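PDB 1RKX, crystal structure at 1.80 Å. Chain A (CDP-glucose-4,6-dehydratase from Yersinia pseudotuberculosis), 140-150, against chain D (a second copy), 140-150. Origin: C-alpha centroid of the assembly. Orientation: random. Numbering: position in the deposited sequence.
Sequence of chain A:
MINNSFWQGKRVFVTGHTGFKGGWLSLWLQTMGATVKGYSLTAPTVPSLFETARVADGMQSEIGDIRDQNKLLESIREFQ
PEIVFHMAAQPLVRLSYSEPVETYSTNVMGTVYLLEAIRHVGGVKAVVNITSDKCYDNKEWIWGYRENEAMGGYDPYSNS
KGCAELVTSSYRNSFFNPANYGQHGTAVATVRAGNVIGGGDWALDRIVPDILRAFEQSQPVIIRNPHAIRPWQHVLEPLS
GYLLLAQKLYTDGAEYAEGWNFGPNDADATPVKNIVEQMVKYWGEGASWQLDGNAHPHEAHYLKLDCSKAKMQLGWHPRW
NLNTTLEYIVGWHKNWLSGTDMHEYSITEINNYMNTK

Chain A 140-150: EWIWGYRENEA
Chain D 140-150: EWIWGYRENEA

Two copies of one irregular loop meet in a near-symmetric contact, built on a stacked pair of arginines that each reach across to a glutamate of the other chain and are walled in by tryptophans. Neither stretch forms a helix or strand. The segments from 143 to 146 run roughly antiparallel, with the CA atoms of A:Trp143 and D:Arg146 7.6 Å apart and those of A:Arg146 and D:Trp143 7.7 Å apart, and 672 Å² is buried in all.

Each backbone starts with phi/psi near 55/50 at residue 140, is extended at 141 (about -123/180), bends at 142 (-82 with psi near -10), and then runs extended from 143 to 146 with psi between 139 and 151. A type I turn follows from A:Arg146 to A:Glu149 and from D:Arg146 to D:Glu149, its middle residues near -58/-21 and -89/6, closed by A:Glu149 N to A:Arg146 O at 3.1 Å, and D:Glu149 N to D:Arg146 O the same. The glutamate side chain folds back over its own turn: A:Glu149 OE2 accepts from A:Arg146 N at 2.8 Å, and D:Glu149 OE2 from D:Arg146 N at the same distance. With chi1 -60° (m) and chi2 -171° (t), each carboxylate is thus anchored at home while it faces the partner.

Both arginines point CA-to-CB toward the other stretch and share the m, t, m rotamer with chi4 near -145°. A:Arg146 NH2 donates to D:Glu149 OE1 at 2.7 Å in a salt bridge, and A:Arg146 NH1 adds a weak bond to D:Glu149 OE2 at 3.3 Å; D:Arg146 NH2 to A:Glu149 OE1 and D:Arg146 NH1 to A:Glu149 OE2 repeat these distances. The two guanidiniums lie flat on each other, centres 3.9 Å apart and planes at 6°. Their like charges sit close, with A:Arg146 NH2 3.9 Å from D:Arg146 NH2, but each ion has a carboxylate at its edge to offset the repulsion. On the face away from the partner arginine lies a tryptophan of the other chain: A:Trp141 CH2 comes within 3.3 Å of D:Arg146 NH2, and D:Trp141 CH2 within 3.2 Å of A:Arg146 NH2. A:Trp141 and D:Trp141 are both p, with chi2 near 22°.

A:Trp143 and D:Trp143, chi1 -62° (m) and chi2 near -61°, receive the aliphatic part of the arginine. D:Arg146 CD lies over the A:Trp143 five-membered ring in a CH-pi contact, 3.1 Å from A:Trp143 CG; A:Arg146 CD is equally close to D:Trp143 CG. The indole nitrogen is served by water: water 1 accepts from A:Trp143 NE1 and lies 2.7 Å from both that atom and D:Glu147 OE1, while water 2 links D:Trp143 NE1 (2.8 Å) to A:Glu147 OE1 (2.7 Å). A:Glu147 and D:Glu147 keep chi1 at -70° (m) and chi2 near 90°, bringing the carboxylate to the indole edge. A:Asn148 and D:Asn148, chi1 70° (p), flank the same rings, with A:Asn148 ND2 3.7 Å from D:Trp143 CZ3.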

# COMPACT_ATOMS: atom_id res chain seq x y z
N GLU A 140 -1.06 -8.72 11.40
CA GLU A 140 -1.18 -10.11 11.81
C GLU A 140 -0.92 -11.05 10.63
O GLU A 140 -1.71 -11.95 10.34
CB GLU A 140 -2.58 -10.37 12.38
CG GLU A 140 -2.79 -9.73 13.74
CD GLU A 140 -4.25 -9.66 14.13
OE1 GLU A 140 -4.93 -10.70 14.09
OE2 GLU A 140 -4.72 -8.55 14.48
N TRP A 141 0.20 -10.82 9.96
CA TRP A 141 0.58 -11.65 8.82
C TRP A 141 1.96 -12.27 9.04
O TRP A 141 2.61 -12.05 10.07
CB TRP A 141 0.56 -10.84 7.52
CG TRP A 141 1.43 -9.61 7.51
CD1 TRP A 141 2.50 -9.35 8.32
CD2 TRP A 141 1.32 -8.49 6.63
NE1 TRP A 141 3.06 -8.13 8.00
CE2 TRP A 141 2.35 -7.58 6.96
CE3 TRP A 141 0.44 -8.16 5.59
CZ2 TRP A 141 2.53 -6.36 6.29
CZ3 TRP A 141 0.61 -6.95 4.92
CH2 TRP A 141 1.65 -6.07 5.27
N ILE A 142 2.41 -13.03 8.04
CA ILE A 142 3.69 -13.72 8.12
C ILE A 142 4.93 -12.91 7.78
O ILE A 142 6.04 -13.35 8.08
CB ILE A 142 3.68 -14.93 7.18
CG1 ILE A 142 3.50 -14.45 5.73
CG2 ILE A 142 2.57 -15.90 7.57
CD1 ILE A 142 3.55 -15.54 4.69
N TRP A 143 4.77 -11.73 7.18
CA TRP A 143 5.91 -10.92 6.76
C TRP A 143 6.51 -9.95 7.77
O TRP A 143 5.81 -9.38 8.61
CB TRP A 143 5.54 -10.15 5.48
CG TRP A 143 5.22 -11.07 4.32
CD1 TRP A 143 6.06 -11.96 3.73
CD2 TRP A 143 3.98 -11.15 3.60
NE1 TRP A 143 5.42 -12.60 2.69
CE2 TRP A 143 4.14 -12.12 2.59
CE3 TRP A 143 2.75 -10.50 3.72
CZ2 TRP A 143 3.12 -12.46 1.70
CZ3 TRP A 143 1.72 -10.84 2.84
CH2 TRP A 143 1.92 -11.81 1.84
N GLY A 144 7.83 -9.76 7.68
CA GLY A 144 8.51 -8.84 8.57
C GLY A 144 8.21 -7.42 8.12
O GLY A 144 8.20 -7.14 6.92
N TYR A 145 7.98 -6.53 9.08
CA TYR A 145 7.65 -5.15 8.75
C TYR A 145 8.83 -4.33 8.26
O TYR A 145 9.95 -4.49 8.72
CB TYR A 145 7.01 -4.46 9.96
CG TYR A 145 5.66 -5.02 10.29
CD1 TYR A 145 5.53 -6.13 11.12
CD2 TYR A 145 4.51 -4.50 9.70
CE1 TYR A 145 4.28 -6.71 11.34
CE2 TYR A 145 3.27 -5.07 9.92
CZ TYR A 145 3.16 -6.17 10.74
OH TYR A 145 1.92 -6.74 10.94
N ARG A 146 8.54 -3.45 7.31
CA ARG A 146 9.54 -2.58 6.72
C ARG A 146 9.37 -1.20 7.38
O ARG A 146 8.27 -0.86 7.80
CB ARG A 146 9.34 -2.56 5.20
CG ARG A 146 9.22 -4.02 4.68
CD ARG A 146 9.32 -4.26 3.17
NE ARG A 146 8.17 -3.81 2.42
CZ ARG A 146 7.69 -4.41 1.33
NH1 ARG A 146 8.24 -5.51 0.84
NH2 ARG A 146 6.65 -3.89 0.70
N GLU A 147 10.45 -0.44 7.49
CA GLU A 147 10.38 0.86 8.17
C GLU A 147 9.40 1.89 7.63
O GLU A 147 9.00 2.80 8.36
CB GLU A 147 11.78 1.49 8.25
CG GLU A 147 12.72 0.77 9.21
CD GLU A 147 13.53 -0.33 8.54
OE1 GLU A 147 13.17 -0.74 7.41
OE2 GLU A 147 14.52 -0.79 9.15
N ASN A 148 8.99 1.75 6.38
CA ASN A 148 8.06 2.70 5.78
C ASN A 148 6.59 2.33 5.97
O ASN A 148 5.71 3.00 5.43
CB ASN A 148 8.35 2.83 4.27
CG ASN A 148 7.98 1.58 3.49
OD1 ASN A 148 7.81 0.50 4.06
ND2 ASN A 148 7.86 1.72 2.17
N GLU A 149 6.31 1.30 6.76
CA GLU A 149 4.92 0.90 6.98
C GLU A 149 4.26 1.62 8.16
O GLU A 149 4.94 2.18 9.02
CB GLU A 149 4.82 -0.63 7.10
CG GLU A 149 5.34 -1.34 5.81
CD GLU A 149 5.07 -2.84 5.77
OE1 GLU A 149 4.04 -3.27 5.21
OE2 GLU A 149 5.91 -3.60 6.31
N ALA A 150 2.93 1.60 8.18
CA ALA A 150 2.13 2.29 9.18
C ALA A 150 2.35 1.99 10.65
O ALA A 150 2.56 0.84 11.05
CB ALA A 150 0.64 2.11 8.86
N GLU D 140 12.53 -0.88 -7.07
CA GLU D 140 13.93 -0.50 -6.92
C GLU D 140 14.26 -0.18 -5.46
O GLU D 140 14.86 0.86 -5.17
CB GLU D 140 14.23 0.72 -7.80
CG GLU D 140 14.11 0.45 -9.28
CD GLU D 140 15.32 -0.29 -9.82
OE1 GLU D 140 16.40 0.33 -9.93
OE2 GLU D 140 15.19 -1.49 -10.13
N TRP D 141 13.86 -1.05 -4.54
CA TRP D 141 14.15 -0.82 -3.13
C TRP D 141 14.93 -1.99 -2.53
O TRP D 141 15.20 -2.98 -3.20
CB TRP D 141 12.86 -0.56 -2.33
CG TRP D 141 11.82 -1.63 -2.41
CD1 TRP D 141 12.01 -2.95 -2.72
CD2 TRP D 141 10.42 -1.49 -2.09
NE1 TRP D 141 10.82 -3.64 -2.62
CE2 TRP D 141 9.83 -2.77 -2.23
CE3 TRP D 141 9.62 -0.41 -1.70
CZ2 TRP D 141 8.46 -2.99 -2.00
CZ3 TRP D 141 8.27 -0.64 -1.47
CH2 TRP D 141 7.70 -1.92 -1.62
N ILE D 142 15.29 -1.86 -1.26
CA ILE D 142 16.07 -2.88 -0.57
C ILE D 142 15.30 -4.09 -0.02
O ILE D 142 15.92 -5.04 0.45
CB ILE D 142 16.86 -2.25 0.60
CG1 ILE D 142 15.89 -1.66 1.62
CG2 ILE D 142 17.80 -1.15 0.08
CD1 ILE D 142 16.55 -1.04 2.84
N TRP D 143 13.98 -4.06 -0.09
CA TRP D 143 13.17 -5.14 0.47
C TRP D 143 12.75 -6.27 -0.47
O TRP D 143 12.54 -6.06 -1.66
CB TRP D 143 11.93 -4.55 1.13
CG TRP D 143 12.27 -3.63 2.28
CD1 TRP D 143 12.91 -3.98 3.43
CD2 TRP D 143 11.97 -2.24 2.39
NE1 TRP D 143 13.03 -2.89 4.26
CE2 TRP D 143 12.45 -1.80 3.65
CE3 TRP D 143 11.33 -1.31 1.55
CZ2 TRP D 143 12.32 -0.48 4.09
CZ3 TRP D 143 11.19 0.01 2.00
CH2 TRP D 143 11.69 0.41 3.25
N GLY D 144 12.63 -7.48 0.08
CA GLY D 144 12.21 -8.62 -0.70
C GLY D 144 10.71 -8.53 -0.93
O GLY D 144 9.96 -8.17 -0.02
N TYR D 145 10.27 -8.85 -2.14
CA TYR D 145 8.85 -8.77 -2.47
C TYR D 145 8.00 -9.85 -1.84
O TYR D 145 8.42 -11.00 -1.70
CB TYR D 145 8.67 -8.78 -3.98
CG TYR D 145 9.21 -7.53 -4.62
CD1 TYR D 145 10.55 -7.44 -5.00
CD2 TYR D 145 8.40 -6.41 -4.78
CE1 TYR D 145 11.07 -6.24 -5.51
CE2 TYR D 145 8.90 -5.22 -5.28
CZ TYR D 145 10.23 -5.14 -5.65
OH TYR D 145 10.72 -3.95 -6.13
N ARG D 146 6.79 -9.47 -1.45
CA ARG D 146 5.84 -10.38 -0.83
C ARG D 146 4.84 -10.77 -1.92
O ARG D 146 4.60 -9.99 -2.85
CB ARG D 146 5.20 -9.67 0.38
CG ARG D 146 6.31 -9.04 1.25
CD ARG D 146 5.93 -8.55 2.65
NE ARG D 146 5.13 -7.34 2.65
CZ ARG D 146 5.19 -6.38 3.58
NH1 ARG D 146 6.04 -6.46 4.59
NH2 ARG D 146 4.38 -5.35 3.49
N GLU D 147 4.27 -11.97 -1.84
CA GLU D 147 3.36 -12.45 -2.87
C GLU D 147 2.13 -11.60 -3.18
O GLU D 147 1.57 -11.70 -4.27
CB GLU D 147 2.94 -13.89 -2.57
CG GLU D 147 4.06 -14.91 -2.75
CD GLU D 147 4.85 -15.16 -1.47
OE1 GLU D 147 4.75 -14.34 -0.53
OE2 GLU D 147 5.57 -16.18 -1.40
N ASN D 148 1.71 -10.76 -2.24
CA ASN D 148 0.53 -9.92 -2.44
C ASN D 148 0.83 -8.58 -3.09
O ASN D 148 -0.06 -7.74 -3.23
CB ASN D 148 -0.17 -9.69 -1.09
CG ASN D 148 0.62 -8.80 -0.15
OD1 ASN D 148 1.82 -8.59 -0.33
ND2 ASN D 148 -0.05 -8.27 0.87
N GLU D 149 2.07 -8.36 -3.51
CA GLU D 149 2.41 -7.08 -4.13
C GLU D 149 2.18 -7.07 -5.65
O GLU D 149 2.07 -8.12 -6.28
CB GLU D 149 3.84 -6.68 -3.76
CG GLU D 149 4.01 -6.53 -2.23
CD GLU D 149 5.34 -5.92 -1.79
OE1 GLU D 149 5.41 -4.69 -1.58
OE2 GLU D 149 6.33 -6.67 -1.65
N ALA D 150 2.10 -5.86 -6.20
CA ALA D 150 1.81 -5.64 -7.62
C ALA D 150 2.70 -6.30 -8.67
O ALA D 150 3.92 -6.35 -8.55
CB ALA D 150 1.73 -4.14 -7.89
O HOH W 1 6.48 -14.78 1.44
O HOH W 2 14.47 -2.94 6.64